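Local coordinates for Lmo0547 protein (Listeria monocytogenes, PDB 4R9N), which probably acts as a SorC-family transcriptional regulator, this fragment being its putative sugar-binding domain, which would sense a carbohydrate effector while a separate region probably binds DNA, at residues 16-21 / 215-220. Sequence-based numbering, arbitrary orientation.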
loop_
_atom_site.group_PDB
_atom_site.type_symbol
_atom_site.label_atom_id
_atom_site.label_comp_id
_atom_site.label_asym_id
_atom_site.label_seq_id
_atom_site.Cartn_x
_atom_site.Cartn_y
_atom_site.Cartn_z
ATOM N N GLY A 16 -9.770 13.666 -8.186
ATOM C CA GLY A 16 -11.032 12.926 -8.102
ATOM C C GLY A 16 -11.048 11.918 -6.949
ATOM O O GLY A 16 -11.559 10.800 -7.111
ATOM N N LEU A 17 -10.484 12.286 -5.785
ATOM C CA LEU A 17 -10.547 11.430 -4.614
ATOM C C LEU A 17 -11.854 11.470 -3.843
ATOM O O LEU A 17 -12.559 12.479 -3.763
ATOM C CB LEU A 17 -9.400 11.740 -3.653
ATOM C CG LEU A 17 -8.009 11.684 -4.335
ATOM C CD1 LEU A 17 -6.967 12.424 -3.524
ATOM C CD2 LEU A 17 -7.586 10.249 -4.599
ATOM N N GLU A 18 -12.137 10.365 -3.186
ATOM C CA GLU A 18 -13.186 10.307 -2.185
ATOM C C GLU A 18 -12.806 11.197 -0.982
ATOM O O GLU A 18 -13.650 11.976 -0.436
ATOM C CB GLU A 18 -13.387 8.835 -1.795
ATOM C CG GLU A 18 -14.404 8.553 -0.710
ATOM C CD GLU A 18 -14.421 7.078 -0.305
ATOM O OE1 GLU A 18 -13.944 6.219 -1.086
ATOM O OE2 GLU A 18 -14.878 6.774 0.815
ATOM N N GLU A 19 -11.561 11.109 -0.545
ATOM C CA GLU A 19 -11.085 11.901 0.567
ATOM C C GLU A 19 -9.582 12.080 0.579
ATOM O O GLU A 19 -8.830 11.168 0.227
ATOM C CB GLU A 19 -11.525 11.299 1.916
ATOM C CG GLU A 19 -11.172 12.223 3.091
ATOM C CD GLU A 19 -11.557 11.699 4.468
ATOM O OE1 GLU A 19 -11.914 10.498 4.600
ATOM O OE2 GLU A 19 -11.528 12.508 5.458
ATOM N N ALA A 20 -9.131 13.240 1.013
ATOM C CA ALA A 20 -7.718 13.499 1.268
ATOM C C ALA A 20 -7.559 13.927 2.714
ATOM O O ALA A 20 -8.279 14.825 3.179
ATOM C CB ALA A 20 -7.154 14.515 0.268
ATOM N N ILE A 21 -6.684 13.247 3.450
ATOM C CA ILE A 21 -6.376 13.615 4.800
ATOM C C ILE A 21 -4.963 14.206 4.846
ATOM O O ILE A 21 -3.988 13.524 4.456
ATOM C CB ILE A 21 -6.435 12.371 5.688
ATOM C CG1 ILE A 21 -7.859 11.795 5.666
ATOM C CG2 ILE A 21 -5.948 12.758 7.077
ATOM C CD1 ILE A 21 -7.914 10.283 5.899
ATOM N N ILE A 215 -11.380 -2.639 -5.710
ATOM C CA ILE A 215 -11.711 -2.569 -4.284
ATOM C C ILE A 215 -12.411 -1.214 -4.056
ATOM O O ILE A 215 -11.953 -0.218 -4.568
ATOM C CB ILE A 215 -10.445 -2.727 -3.416
ATOM C CG1 ILE A 215 -9.951 -4.172 -3.472
ATOM C CG2 ILE A 215 -10.701 -2.370 -1.964
ATOM C CD1 ILE A 215 -8.591 -4.363 -2.803
ATOM N N PRO A 216 -13.531 -1.197 -3.309
ATOM C CA PRO A 216 -14.320 0.041 -3.206
ATOM C C PRO A 216 -13.547 1.208 -2.640
ATOM O O PRO A 216 -13.730 2.345 -3.159
ATOM C CB PRO A 216 -15.481 -0.338 -2.286
ATOM C CG PRO A 216 -15.662 -1.781 -2.522
ATOM C CD PRO A 216 -14.294 -2.351 -2.795
ATOM N N THR A 217 -12.739 0.973 -1.605
ATOM C CA THR A 217 -11.961 2.053 -1.013
ATOM C C THR A 217 -10.534 1.619 -0.824
ATOM O O THR A 217 -10.219 0.785 0.051
ATOM C CB THR A 217 -12.502 2.518 0.338
ATOM O OG1 THR A 217 -13.910 2.854 0.234
ATOM C CG2 THR A 217 -11.682 3.704 0.903
ATOM N N VAL A 218 -9.639 2.205 -1.576
ATOM C CA VAL A 218 -8.212 1.921 -1.430
ATOM C C VAL A 218 -7.591 3.198 -0.827
ATOM O O VAL A 218 -7.721 4.305 -1.394
ATOM C CB VAL A 218 -7.536 1.618 -2.776
ATOM C CG1 VAL A 218 -6.011 1.574 -2.618
ATOM C CG2 VAL A 218 -8.083 0.338 -3.351
ATOM N N VAL A 219 -6.948 3.026 0.329
ATOM C CA VAL A 219 -6.292 4.089 1.011
ATOM C C VAL A 219 -4.798 3.980 0.833
ATOM O O VAL A 219 -4.249 2.892 1.052
ATOM C CB VAL A 219 -6.556 3.979 2.510
ATOM C CG1 VAL A 219 -5.872 5.140 3.207
ATOM C CG2 VAL A 219 -8.041 3.976 2.759
ATOM N N ALA A 220 -4.153 5.049 0.398
ATOM C CA ALA A 220 -2.714 5.071 0.290
ATOM C C ALA A 220 -2.093 6.050 1.264
ATOM O O ALA A 220 -2.597 7.229 1.503
ATOM C CB ALA A 220 -2.306 5.391 -1.127
#
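At the N-terminal ends of two strands of a parallel, Rossmann-like sheet, Glu18, just ahead of strand 19-23, reaches past Asp241, the residue before strand 242-246, to meet Thr217. OE1 of Glu18 stands 3.6 Å from OG1 of Thr217, and the same OE1 lies 3.9 Å from the methyl CG2 of Thr217, so the carboxylate brushes both branches of the threonine, but no hydrogen bond joins the two segments. Glu18 gets there as a straight arm: CG is anti to the backbone N (chi1 177°) and the chain stays extended to the carboxylate, crossing the threonine side chain at about a right angle. Between them the segments bury 77 Å². The CA atoms of Glu18 and Thr217 remain 8.4 Å apart, because strands 19-23 and 217-221 are not neighbours in the sheet; strand 242-246 runs between them, parallel to both. Glu19 bonds through its backbone to Asp241 and Ile243, Ile21 to Ile243 and Ile245, and Thr217 packs against Val242. On the far side, Thr217 pairs through its backbone with Ala148 of strand 147-151. The polar end of Glu18 has its main partner on helix 30-49, where Arg48 takes OE2 in a salt bridge through NH1 and OE1 of Glu19 through NH2. The side chain of Thr217 also touches Arg48.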